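Local coordinates for tailspike protein (Siphovirus 9NA, PDB 3RIQ), which probably binds the lipopolysaccharide of Salmonella as the phage's receptor-binding tailspike and, as an endorhamnosidase, cleaves its O-antigen chains, at residues 152-157 with 172-177; 203-208 with 223-228; 455-460 with 471-476; 499-504 with 517-522. All coordinates share one frame; numbering follows the deposited sequence. Where two conformers were deposited one is given.

Contact 1: 152-157 with 172-177; sequences SANNII and LCNHIL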
loop_
_atom_site.group_PDB
_atom_site.type_symbol
_atom_site.label_atom_id
_atom_site.label_comp_id
_atom_site.label_asym_id
_atom_site.label_seq_id
_atom_site.Cartn_x
_atom_site.Cartn_y
_atom_site.Cartn_z
ATOM N N SER A 152 -15.085 -33.669 2.654
ATOM C CA SER A 152 -16.099 -33.323 3.659
ATOM C C SER A 152 -15.489 -33.187 5.053
ATOM O O SER A 152 -15.920 -33.854 5.996
ATOM C CB SER A 152 -17.226 -34.356 3.650
ATOM O OG SER A 152 -17.899 -34.273 2.410
ATOM N N ALA A 153 -14.472 -32.333 5.167
ATOM C CA ALA A 153 -13.888 -31.990 6.463
ATOM C C ALA A 153 -14.118 -30.517 6.755
ATOM O O ALA A 153 -14.120 -29.695 5.819
ATOM C CB ALA A 153 -12.380 -32.334 6.477
ATOM N N ASN A 154 -14.309 -30.195 8.041
ATOM C CA ASN A 154 -14.513 -28.822 8.478
ATOM C C ASN A 154 -13.440 -28.466 9.467
ATOM O O ASN A 154 -13.066 -29.289 10.320
ATOM C CB ASN A 154 -15.889 -28.633 9.123
ATOM C CG ASN A 154 -17.036 -28.689 8.133
ATOM O OD1 ASN A 154 -16.928 -28.290 6.975
ATOM N ND2 ASN A 154 -18.170 -29.188 8.612
ATOM N N ASN A 155 -12.916 -27.254 9.342
ATOM C CA ASN A 155 -12.023 -26.691 10.379
ATOM C C ASN A 155 -10.725 -27.486 10.531
ATOM O O ASN A 155 -10.417 -28.015 11.617
ATOM C CB ASN A 155 -12.707 -26.548 11.747
ATOM C CG ASN A 155 -11.946 -25.629 12.640
ATOM O OD1 ASN A 155 -11.185 -24.775 12.151
ATOM N ND2 ASN A 155 -12.093 -25.801 13.955
ATOM N N ILE A 156 -9.966 -27.552 9.454
ATOM C CA ILE A 156 -8.658 -28.261 9.420
ATOM C C ILE A 156 -7.602 -27.261 9.082
ATOM O O ILE A 156 -7.785 -26.427 8.167
ATOM C CB ILE A 156 -8.630 -29.402 8.349
ATOM C CG1 ILE A 156 -9.932 -30.230 8.391
ATOM C CG2 ILE A 156 -7.346 -30.231 8.530
ATOM C CD1 ILE A 156 -10.146 -31.076 9.657
ATOM N N ILE A 157 -6.481 -27.321 9.799
ATOM C CA ILE A 157 -5.363 -26.436 9.459
ATOM C C ILE A 157 -4.237 -27.254 8.849
ATOM O O ILE A 157 -3.838 -28.261 9.430
ATOM C CB ILE A 157 -4.852 -25.643 10.739
ATOM C CG1 ILE A 157 -6.005 -24.835 11.377
ATOM C CG2 ILE A 157 -3.645 -24.743 10.370
ATOM C CD1 ILE A 157 -5.620 -24.145 12.670
ATOM N N LEU A 172 -15.947 -30.287 -0.706
ATOM C CA LEU A 172 -17.042 -30.066 0.280
ATOM C C LEU A 172 -16.502 -29.765 1.690
ATOM O O LEU A 172 -17.043 -30.261 2.709
ATOM C CB LEU A 172 -18.078 -31.223 0.322
ATOM C CG LEU A 172 -18.922 -31.402 -0.953
ATOM C CD1 LEU A 172 -19.865 -32.605 -0.762
ATOM C CD2 LEU A 172 -19.756 -30.154 -1.238
ATOM N N CYS A 173 -15.433 -28.964 1.748
ATOM C CA CYS A 173 -14.852 -28.574 3.005
ATOM C C CYS A 173 -15.221 -27.148 3.362
ATOM O O CYS A 173 -15.548 -26.335 2.476
ATOM C CB CYS A 173 -13.309 -28.690 2.955
ATOM S SG CYS A 173 -12.719 -30.438 2.809
ATOM N N ASN A 174 -15.092 -26.823 4.648
ATOM C CA ASN A 174 -15.281 -25.438 5.126
ATOM C C ASN A 174 -14.233 -25.146 6.191
ATOM O O ASN A 174 -13.747 -26.064 6.880
ATOM C CB ASN A 174 -16.662 -25.243 5.753
ATOM C CG ASN A 174 -17.783 -25.491 4.778
ATOM O OD1 ASN A 174 -18.119 -24.628 3.954
ATOM N ND2 ASN A 174 -18.371 -26.701 4.859
ATOM N N HIS A 175 -13.891 -23.869 6.321
ATOM C CA HIS A 175 -12.918 -23.418 7.319
ATOM C C HIS A 175 -11.625 -24.210 7.242
ATOM O O HIS A 175 -11.029 -24.575 8.281
ATOM C CB HIS A 175 -13.543 -23.362 8.714
ATOM C CG HIS A 175 -14.653 -22.356 8.802
ATOM N ND1 HIS A 175 -14.416 -21.000 8.897
ATOM C CD2 HIS A 175 -15.993 -22.504 8.705
ATOM C CE1 HIS A 175 -15.571 -20.356 8.901
ATOM N NE2 HIS A 175 -16.543 -21.248 8.776
ATOM N N ILE A 176 -11.185 -24.476 6.009
ATOM C CA ILE A 176 -9.827 -24.997 5.808
ATOM C C ILE A 176 -8.867 -23.804 5.776
ATOM O O ILE A 176 -9.039 -22.867 4.987
ATOM C CB ILE A 176 -9.716 -25.782 4.470
ATOM C CG1 ILE A 176 -10.781 -26.909 4.414
ATOM C CG2 ILE A 176 -8.291 -26.285 4.292
ATOM C CD1 ILE A 176 -10.657 -27.959 5.496
ATOM N N LEU A 177 -7.848 -23.836 6.636
ATOM C CA LEU A 177 -6.780 -22.816 6.582
ATOM C C LEU A 177 -5.499 -23.470 6.146
ATOM O O LEU A 177 -5.044 -24.408 6.810
ATOM C CB LEU A 177 -6.587 -22.192 7.985
ATOM C CG LEU A 177 -5.357 -21.282 8.131
ATOM C CD1 LEU A 177 -5.441 -20.025 7.190
ATOM C CD2 LEU A 177 -5.262 -20.833 9.599
HETATM O O HOH W 1 -17.540 -30.547 5.382
#

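Contact 2: 203-208 with 223-228; sequences TGNKVV and IRNDGG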
loop_
_atom_site.group_PDB
_atom_site.type_symbol
_atom_site.label_atom_id
_atom_site.label_comp_id
_atom_site.label_asym_id
_atom_site.label_seq_id
_atom_site.Cartn_x
_atom_site.Cartn_y
_atom_site.Cartn_z
ATOM N N THR A 203 -17.228 -22.088 2.697
ATOM C CA THR A 203 -16.859 -20.834 3.351
ATOM C C THR A 203 -15.693 -20.994 4.303
ATOM O O THR A 203 -15.440 -22.106 4.751
ATOM C CB THR A 203 -18.066 -20.157 4.034
ATOM O OG1 THR A 203 -17.791 -18.765 4.228
ATOM C CG2 THR A 203 -18.379 -20.812 5.382
ATOM N N GLY A 204 -14.994 -19.884 4.580
ATOM C CA GLY A 204 -13.878 -19.915 5.506
ATOM C C GLY A 204 -12.611 -20.560 4.969
ATOM O O GLY A 204 -11.691 -20.784 5.735
ATOM N N ASN A 205 -12.572 -20.900 3.674
ATOM C CA ASN A 205 -11.459 -21.632 3.087
ATOM C C ASN A 205 -10.462 -20.599 2.590
ATOM O O ASN A 205 -10.810 -19.671 1.807
ATOM C CB ASN A 205 -11.943 -22.489 1.936
ATOM C CG ASN A 205 -12.852 -23.606 2.407
ATOM O OD1 ASN A 205 -12.589 -24.232 3.455
ATOM N ND2 ASN A 205 -13.859 -23.927 1.589
ATOM N N LYS A 206 -9.238 -20.696 3.075
ATOM C CA LYS A 206 -8.240 -19.641 2.823
ATOM C C LYS A 206 -6.814 -20.177 2.724
ATOM O O LYS A 206 -6.479 -21.199 3.370
ATOM C CB LYS A 206 -8.348 -18.550 3.885
ATOM C CG LYS A 206 -7.902 -18.882 5.238
ATOM C CD LYS A 206 -8.212 -17.702 6.173
ATOM C CE LYS A 206 -9.728 -17.450 6.192
ATOM N NZ LYS A 206 -10.145 -16.375 7.077
ATOM N N VAL A 207 -5.990 -19.499 1.938
ATOM C CA VAL A 207 -4.547 -19.737 1.916
ATOM C C VAL A 207 -3.894 -18.452 2.410
ATOM O O VAL A 207 -4.238 -17.348 1.930
ATOM C CB VAL A 207 -4.086 -20.060 0.476
ATOM C CG1 VAL A 207 -2.539 -20.270 0.377
ATOM C CG2 VAL A 207 -4.855 -21.325 -0.054
ATOM N N VAL A 208 -2.919 -18.572 3.321
ATOM C CA VAL A 208 -2.188 -17.393 3.847
ATOM C C VAL A 208 -0.702 -17.687 3.861
ATOM O O VAL A 208 -0.277 -18.610 4.563
ATOM C CB VAL A 208 -2.649 -17.073 5.311
ATOM C CG1 VAL A 208 -1.872 -15.861 5.868
ATOM C CG2 VAL A 208 -4.177 -16.862 5.364
ATOM N N ILE A 223 -14.156 -22.891 -6.114
ATOM C CA ILE A 223 -15.353 -23.366 -6.794
ATOM C C ILE A 223 -16.526 -23.330 -5.813
ATOM O O ILE A 223 -16.493 -24.021 -4.781
ATOM C CB ILE A 223 -15.112 -24.827 -7.294
ATOM C CG1 ILE A 223 -14.086 -24.828 -8.419
ATOM C CG2 ILE A 223 -16.434 -25.520 -7.720
ATOM C CD1 ILE A 223 -13.446 -26.229 -8.694
ATOM N N ARG A 224 -17.536 -22.507 -6.122
ATOM C CA ARG A 224 -18.751 -22.379 -5.279
ATOM C C ARG A 224 -18.408 -22.078 -3.813
ATOM O O ARG A 224 -18.900 -22.761 -2.878
ATOM C CB ARG A 224 -19.712 -23.603 -5.402
ATOM C CG ARG A 224 -21.140 -23.243 -5.021
ATOM C CD ARG A 224 -22.123 -24.433 -5.228
ATOM N NE ARG A 224 -23.474 -24.025 -4.776
ATOM C CZ ARG A 224 -24.357 -23.354 -5.520
ATOM N NH1 ARG A 224 -24.095 -23.057 -6.798
ATOM N NH2 ARG A 224 -25.554 -23.025 -5.008
ATOM N N ASN A 225 -17.537 -21.076 -3.623
ATOM C CA ASN A 225 -17.229 -20.541 -2.283
ATOM C C ASN A 225 -17.861 -19.161 -2.110
ATOM O O ASN A 225 -17.915 -18.371 -3.069
ATOM C CB ASN A 225 -15.706 -20.465 -2.025
ATOM C CG ASN A 225 -15.116 -21.795 -1.554
ATOM O OD1 ASN A 225 -14.477 -21.853 -0.480
ATOM N ND2 ASN A 225 -15.313 -22.872 -2.335
ATOM N N ASP A 226 -18.348 -18.879 -0.897
ATOM C CA ASP A 226 -18.899 -17.568 -0.537
ATOM C C ASP A 226 -18.384 -17.211 0.840
ATOM O O ASP A 226 -18.679 -17.920 1.824
ATOM C CB ASP A 226 -20.430 -17.644 -0.566
ATOM C CG ASP A 226 -21.105 -16.299 -0.324
ATOM O OD1 ASP A 226 -20.442 -15.315 0.114
ATOM O OD2 ASP A 226 -22.345 -16.229 -0.603
ATOM N N GLY A 227 -17.616 -16.134 0.916
ATOM C CA GLY A 227 -17.078 -15.702 2.210
ATOM C C GLY A 227 -18.103 -15.129 3.189
ATOM O O GLY A 227 -17.770 -14.835 4.340
ATOM N N GLY A 228 -19.350 -14.958 2.732
ATOM C CA GLY A 228 -20.384 -14.276 3.521
ATOM C C GLY A 228 -20.144 -12.773 3.561
ATOM O O GLY A 228 -19.115 -12.310 3.088
HETATM O O HOH W 2 -18.315 -17.088 6.276
HETATM O O HOH W 3 -13.880 -19.767 1.257
#

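Contact 3: 455-460 with 471-476; sequences LVLTAD and SIVKLS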
loop_
_atom_site.group_PDB
_atom_site.type_symbol
_atom_site.label_atom_id
_atom_site.label_comp_id
_atom_site.label_asym_id
_atom_site.label_seq_id
_atom_site.Cartn_x
_atom_site.Cartn_y
_atom_site.Cartn_z
ATOM N N LEU A 455 -8.459 25.409 -26.634
ATOM C CA LEU A 455 -7.570 26.473 -26.146
ATOM C C LEU A 455 -6.165 25.922 -26.046
ATOM O O LEU A 455 -5.988 24.824 -25.507
ATOM C CB LEU A 455 -8.043 26.963 -24.768
ATOM C CG LEU A 455 -7.287 28.092 -24.047
ATOM C CD1 LEU A 455 -8.224 28.779 -23.049
ATOM C CD2 LEU A 455 -5.998 27.599 -23.344
ATOM N N VAL A 456 -5.177 26.653 -26.558
ATOM C CA VAL A 456 -3.775 26.327 -26.307
ATOM C C VAL A 456 -3.029 27.582 -25.873
ATOM O O VAL A 456 -3.064 28.615 -26.576
ATOM C CB VAL A 456 -3.075 25.755 -27.568
ATOM C CG1 VAL A 456 -1.629 25.447 -27.237
ATOM C CG2 VAL A 456 -3.808 24.507 -28.099
ATOM N N LEU A 457 -2.416 27.520 -24.694
ATOM C CA LEU A 457 -1.540 28.566 -24.165
ATOM C C LEU A 457 -0.091 28.047 -24.231
ATOM O O LEU A 457 0.200 26.996 -23.669
ATOM C CB LEU A 457 -1.916 28.858 -22.706
ATOM C CG LEU A 457 -1.080 29.877 -21.905
ATOM C CD1 LEU A 457 -1.295 31.323 -22.442
ATOM C CD2 LEU A 457 -1.379 29.789 -20.402
ATOM N N THR A 458 0.797 28.772 -24.904
ATOM C CA THR A 458 2.152 28.278 -25.173
ATOM C C THR A 458 3.198 29.196 -24.549
ATOM O O THR A 458 3.098 30.436 -24.666
ATOM C CB THR A 458 2.413 28.231 -26.703
ATOM O OG1 THR A 458 1.387 27.450 -27.339
ATOM C CG2 THR A 458 3.788 27.636 -27.008
ATOM N N ALA A 459 4.176 28.590 -23.888
ATOM C CA ALA A 459 5.396 29.265 -23.428
ATOM C C ALA A 459 6.494 28.781 -24.350
ATOM O O ALA A 459 6.801 27.586 -24.345
ATOM C CB ALA A 459 5.712 28.814 -22.018
ATOM N N ASP A 460 7.093 29.680 -25.139
ATOM C CA ASP A 460 8.086 29.240 -26.118
ATOM C C ASP A 460 9.414 29.917 -25.832
ATOM O O ASP A 460 9.554 31.125 -26.073
ATOM C CB ASP A 460 7.578 29.567 -27.536
ATOM C CG ASP A 460 8.522 29.086 -28.635
ATOM O OD1 ASP A 460 8.017 28.832 -29.753
ATOM O OD2 ASP A 460 9.745 28.963 -28.401
ATOM N N SER A 471 11.586 34.662 -24.266
ATOM C CA SER A 471 10.445 33.848 -24.649
ATOM C C SER A 471 9.377 34.613 -25.434
ATOM O O SER A 471 9.313 35.861 -25.414
ATOM C CB SER A 471 9.776 33.231 -23.402
ATOM O OG SER A 471 9.036 34.229 -22.691
ATOM N N ILE A 472 8.513 33.828 -26.077
ATOM C CA ILE A 472 7.279 34.324 -26.670
ATOM C C ILE A 472 6.119 33.606 -25.973
ATOM O O ILE A 472 6.205 32.396 -25.714
ATOM C CB ILE A 472 7.233 34.051 -28.193
ATOM C CG1 ILE A 472 8.452 34.659 -28.894
ATOM C CG2 ILE A 472 5.964 34.635 -28.793
ATOM C CD1 ILE A 472 8.587 34.190 -30.363
ATOM N N VAL A 473 5.073 34.357 -25.594
ATOM C CA VAL A 473 3.851 33.757 -25.023
ATOM C C VAL A 473 2.756 33.807 -26.095
ATOM O O VAL A 473 2.632 34.815 -26.812
ATOM C CB VAL A 473 3.472 34.539 -23.761
ATOM C CG1 VAL A 473 2.013 34.236 -23.270
ATOM C CG2 VAL A 473 4.508 34.256 -22.659
ATOM N N LYS A 474 1.966 32.753 -26.217
ATOM C CA LYS A 474 0.943 32.665 -27.249
ATOM C C LYS A 474 -0.329 32.112 -26.648
ATOM O O LYS A 474 -0.271 31.279 -25.713
ATOM C CB LYS A 474 1.369 31.743 -28.397
ATOM C CG LYS A 474 2.744 32.012 -28.941
ATOM C CD LYS A 474 3.170 30.873 -29.855
ATOM C CE LYS A 474 4.574 31.116 -30.349
ATOM N NZ LYS A 474 5.101 30.023 -31.228
ATOM N N LEU A 475 -1.474 32.515 -27.193
ATOM C CA LEU A 475 -2.768 31.976 -26.766
ATOM C C LEU A 475 -3.698 31.970 -27.968
ATOM O O LEU A 475 -3.815 33.002 -28.655
ATOM C CB LEU A 475 -3.369 32.821 -25.629
ATOM C CG LEU A 475 -4.773 32.451 -25.113
ATOM C CD1 LEU A 475 -4.806 31.010 -24.549
ATOM C CD2 LEU A 475 -5.301 33.477 -24.060
ATOM N N SER A 476 -4.333 30.830 -28.261
ATOM C CA SER A 476 -5.151 30.735 -29.485
ATOM C C SER A 476 -6.403 29.885 -29.295
ATOM O O SER A 476 -6.430 28.958 -28.456
ATOM C CB SER A 476 -4.329 30.174 -30.678
ATOM O OG SER A 476 -3.964 28.807 -30.405
HETATM O O HOH W 4 5.615 27.788 -30.043
#

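Contact 4: 499-504 with 517-522; sequences IPVAES and IGFFFG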
loop_
_atom_site.group_PDB
_atom_site.type_symbol
_atom_site.label_atom_id
_atom_site.label_comp_id
_atom_site.label_asym_id
_atom_site.label_seq_id
_atom_site.Cartn_x
_atom_site.Cartn_y
_atom_site.Cartn_z
ATOM N N ILE A 499 -1.875 41.483 -31.864
ATOM C CA ILE A 499 -3.321 41.443 -31.663
ATOM C C ILE A 499 -3.987 40.877 -32.939
ATOM O O ILE A 499 -3.850 41.467 -34.022
ATOM C CB ILE A 499 -3.866 42.879 -31.363
ATOM C CG1 ILE A 499 -3.157 43.505 -30.143
ATOM C CG2 ILE A 499 -5.408 42.883 -31.290
ATOM C CD1 ILE A 499 -3.523 44.964 -29.882
ATOM N N PRO A 500 -4.753 39.776 -32.816
ATOM C CA PRO A 500 -5.465 39.256 -34.001
ATOM C C PRO A 500 -6.663 40.138 -34.304
ATOM O O PRO A 500 -7.356 40.604 -33.379
ATOM C CB PRO A 500 -5.872 37.834 -33.579
ATOM C CG PRO A 500 -5.963 37.932 -32.060
ATOM C CD PRO A 500 -4.905 38.903 -31.633
ATOM N N VAL A 501 -6.870 40.427 -35.590
ATOM C CA VAL A 501 -7.993 41.281 -35.998
ATOM C C VAL A 501 -8.816 40.569 -37.048
ATOM O O VAL A 501 -8.317 39.692 -37.775
ATOM C CB VAL A 501 -7.543 42.694 -36.434
ATOM C CG1 VAL A 501 -6.456 43.230 -35.529
ATOM C CG2 VAL A 501 -7.093 42.688 -37.834
ATOM N N ALA A 502 -10.098 40.921 -37.126
ATOM C CA ALA A 502 -10.963 40.255 -38.105
ATOM C C ALA A 502 -10.566 40.593 -39.538
ATOM O O ALA A 502 -10.123 41.718 -39.841
ATOM C CB ALA A 502 -12.427 40.559 -37.842
ATOM N N GLU A 503 -10.730 39.611 -40.419
ATOM C CA GLU A 503 -10.354 39.745 -41.832
ATOM C C GLU A 503 -11.356 40.535 -42.681
ATOM O O GLU A 503 -11.040 40.929 -43.811
ATOM C CB GLU A 503 -10.180 38.334 -42.429
ATOM C CG GLU A 503 -9.042 37.570 -41.743
ATOM C CD GLU A 503 -8.951 36.116 -42.144
ATOM O OE1 GLU A 503 -9.522 35.758 -43.195
ATOM O OE2 GLU A 503 -8.306 35.332 -41.403
ATOM N N SER A 504 -12.562 40.731 -42.151
ATOM C CA SER A 504 -13.631 41.394 -42.883
ATOM C C SER A 504 -14.551 42.022 -41.844
ATOM O O SER A 504 -14.302 41.892 -40.626
ATOM C CB SER A 504 -14.375 40.380 -43.787
ATOM O OG SER A 504 -14.968 39.332 -43.017
ATOM N N ILE A 517 -14.014 46.716 -27.680
ATOM C CA ILE A 517 -13.719 46.993 -29.104
ATOM C C ILE A 517 -13.145 45.778 -29.811
ATOM O O ILE A 517 -12.615 44.854 -29.171
ATOM C CB ILE A 517 -12.746 48.215 -29.268
ATOM C CG1 ILE A 517 -11.359 47.898 -28.656
ATOM C CG2 ILE A 517 -13.378 49.481 -28.612
ATOM C CD1 ILE A 517 -10.294 48.945 -28.984
ATOM N N GLY A 518 -13.241 45.775 -31.140
ATOM C CA GLY A 518 -12.570 44.756 -31.957
ATOM C C GLY A 518 -12.100 45.424 -33.226
ATOM O O GLY A 518 -12.811 46.271 -33.780
ATOM N N PHE A 519 -10.886 45.084 -33.661
ATOM C CA PHE A 519 -10.372 45.595 -34.921
ATOM C C PHE A 519 -10.783 44.694 -36.091
ATOM O O PHE A 519 -10.958 43.484 -35.942
ATOM C CB PHE A 519 -8.847 45.687 -34.899
ATOM C CG PHE A 519 -8.297 46.772 -33.981
ATOM C CD1 PHE A 519 -8.169 46.582 -32.599
ATOM C CD2 PHE A 519 -7.873 47.988 -34.527
ATOM C CE1 PHE A 519 -7.621 47.615 -31.790
ATOM C CE2 PHE A 519 -7.325 48.993 -33.728
ATOM C CZ PHE A 519 -7.219 48.809 -32.360
ATOM N N PHE A 520 -10.935 45.299 -37.261
ATOM C CA PHE A 520 -11.209 44.524 -38.460
ATOM C C PHE A 520 -10.762 45.267 -39.702
ATOM O O PHE A 520 -10.571 46.494 -39.682
ATOM C CB PHE A 520 -12.708 44.172 -38.562
ATOM C CG PHE A 520 -13.599 45.365 -38.819
ATOM C CD1 PHE A 520 -14.071 46.154 -37.759
ATOM C CD2 PHE A 520 -13.979 45.684 -40.132
ATOM C CE1 PHE A 520 -14.917 47.252 -38.033
ATOM C CE2 PHE A 520 -14.799 46.768 -40.403
ATOM C CZ PHE A 520 -15.290 47.538 -39.371
ATOM N N PHE A 521 -10.584 44.508 -40.772
ATOM C CA PHE A 521 -10.311 45.080 -42.095
ATOM C C PHE A 521 -11.564 45.197 -42.955
ATOM O O PHE A 521 -12.315 44.232 -43.099
ATOM C CB PHE A 521 -9.257 44.260 -42.822
ATOM C CG PHE A 521 -7.871 44.388 -42.233
ATOM C CD1 PHE A 521 -7.362 43.405 -41.365
ATOM C CD2 PHE A 521 -7.081 45.503 -42.526
ATOM C CE1 PHE A 521 -6.067 43.526 -40.811
ATOM C CE2 PHE A 521 -5.788 45.637 -41.965
ATOM C CZ PHE A 521 -5.288 44.642 -41.103
ATOM N N GLY A 522 -11.746 46.382 -43.545
ATOM C CA GLY A 522 -12.862 46.689 -44.439
ATOM C C GLY A 522 -12.640 46.118 -45.831
ATOM O O GLY A 522 -11.642 45.434 -46.072
HETATM O O HOH W 5 -9.284 42.915 -32.519
HETATM O O HOH W 6 -11.410 42.747 -45.784
#

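Contact 1: 152-157 with 172-177
Ser152 and Leu172 open two equivalent segments in successive coils of the right-handed beta-helix, the first turning a corner at Asn155 and the second at His175. The segments run parallel and in register, their end-to-end directions 3° apart. At Ser152 the contact is mostly backbone: its CA points a hydrogen at Leu172 O, 3.3 Å away. Ala153 follows with its N-H directed at the thiol of Cys173, N to SG 3.5 Å, while its carbonyl accepts from Asn174 N. SG is brought beside its own backbone N by a chi1 of -67°, and there it also comes within apolar range of Ala153 CB.

Asn154 and Asn174 occupy equivalent positions in adjacent coils and are hydrogen-bonded. The two side chains lie side by side and point the same way, but their amide planes are turned 45° apart. Asn174 ND2 donates to Asn154 OD1 at 3.0 Å, the acceptor lying in the donor's amide plane. A water donates to both Asn154 OD1 and Leu172 O, so OD1 is gripped twice.

At the corner, the backbone N of Asn155 bonds Asn174 O at 2.9 Å, whereas its amide group leaves the coil, with OD1 bonded to Arg182 of the second subunit and ND2 to Glu162 of that same subunit. Ile156 and Ile176 again lie side by side, CG1 of Ile156 3.8 Å from CD1 of Ile176. Strand pairing resumes beyond the corner, where Leu177 N donates to Ile156 O at 3.0 Å.

Contact 2: 203-208 with 223-228
Thr203 and Asn205 reach the loop 223-228 through two side-chain hydrogen bonds. With OG1 anti to the backbone N (chi1 -159°), the hydroxyl of Thr203 is directed at Asp226 O and donates to it, OG1 to O 2.7 Å. Asn205 ND2 donates to Asn225 OD1 at 3.0 Å, with an angle of 162° at the hydrogen. These two side chains cross at about a right angle, their amide planes 53° apart, and the acceptor lies close to the plane of the Asn205 amide.

Two waters widen the link. One donates to Thr203 OG1 and Gly227 O. The other accepts from Asn205 N and donates to Asn225 OD1, giving that oxygen a second donor.

The next shell fixes the loop. Asn225 ND2 bonds Ile223 O at 2.9 Å, approaching from above the carbonyl plane, and also meets Asn195. Asp226 OD1 accepts from Gly228 N, 2.9 Å away, which makes an Asx turn, while its OD2 forms a salt bridge with Arg264.

Asn205 OD1 in turn accepts from Ile176 N, and its ND2 has a second acceptor in Cys173 O, tying this corner to the preceding coil. The contact thus joins the approach to strand 206-208 of the beta-helix to the loop between strands 220-223 and 234-236, with Phe193 of strand 184-194 against both asparagines.

Contact 3: 455-460 with 471-476
Val456 to Asp460 pairs with Ile472 to Ser476 in a buried antiparallel beta hairpin, formed by strands 455-461 and 470-479 within the five-strand antiparallel sheet that follows the coils of the beta-helix. The axes come within 4.6 Å and their directions differ by 174°. Three hydrogen-bonded pairs, Val456 with Ser476, Thr458 with Lys474 and Asp460 with Ile472, each make two backbone bonds; Thr458 N to Lys474 O, at 2.8 Å, is the shortest of the six.

The face carrying Leu457, Ala459, Val473 and Leu475 is apolar. Leu475 CD1 lies 3.8 Å from Leu455 CD2 and 4.0 Å from Leu457 CB, the leucines crossing obliquely. This face turns to the trimer interior: Leu457 packs on Leu455 of the third subunit, and Leu475 on Val473 of the second.

The opposite face bears Val456, Thr458, Asp460, Ile472, Lys474 and Ser476. Thr458 CB and Lys474 CB pack directly across the strands, 4.0 Å apart. Beyond CG, which sits beside the backbone N (chi1 -49°), the lysine runs extended to Asp460. The resulting salt bridge is long, NZ to OD1 3.5 Å, and as a hydrogen bond it is weak; Asp460 OD2 has a further partner in Gln462. A water closes the gap between the charges, accepting from Lys474 NZ and donating to Asp460 OD1, at 2.6 Å from each.

Contact 4: 499-504 with 517-522
Val501 and Ala502 meet the strand 516-521 where the chain has just left strand 497-500, a single beta bridge between Ala502 and Phe520 near the C-terminal end of the trimeric spike. The directions of the touching parts differ by 40°.

Backbone bonds make the bridge. Ala502 N donates to Phe519 O and its carbonyl accepts from Phe521 N, both at 3.0 Å, so one residue is held through both of its peptide groups. A CA-H...O contact extends the line, Ser504 CA to Phe521 O at 3.1 Å, and Ser504 O approaches Phe520 CB, 3.5 Å away. Other copies add strand pairing: Ile499 and Pro500 pair antiparallel with a strand of the third subunit, Ile517 with one of the second.

Water adds two links: one molecule joins Pro500 O to Phe519 N, and another lies between Glu503 O and Gly522 O, 2.7 Å from each.

Apolar contacts surround these bonds. Ala502 CB packs on Phe520 CB at 3.7 Å, and Phe521 packs on Pro534 of the third subunit. Val501 divides its branches between two aromatic residues. CG1 touches Phe519 CB at 3.5 Å, while CG2, placed between the backbone N and the carbonyl carbon, reaches Phe521 CE1 at 3.3 Å.

The four contacts follow one another along the chain, each closing before the next opens. Contacts 1 and 2 belong to neighbouring coils of the beta-helix, their centres 10 Å apart; strands 176-179 and 206-208 are adjacent, and Ile176 O meets Lys206 N at 2.9 Å. Contacts 3 and 4 lie on the opposite side of the chain's centre, with contact 3 about 68 Å from contact 1 between centres. Their own centres are 21 Å apart, and both reach the five-strand antiparallel sheet, whose last strand in this chain is 497-500; strand 516-521 belongs to a separate three-strand sheet. Contacts 1, 3 and 4 touch the second subunit, whereas contact 2 stays within its own chain, so trimer contacts recur along the spike.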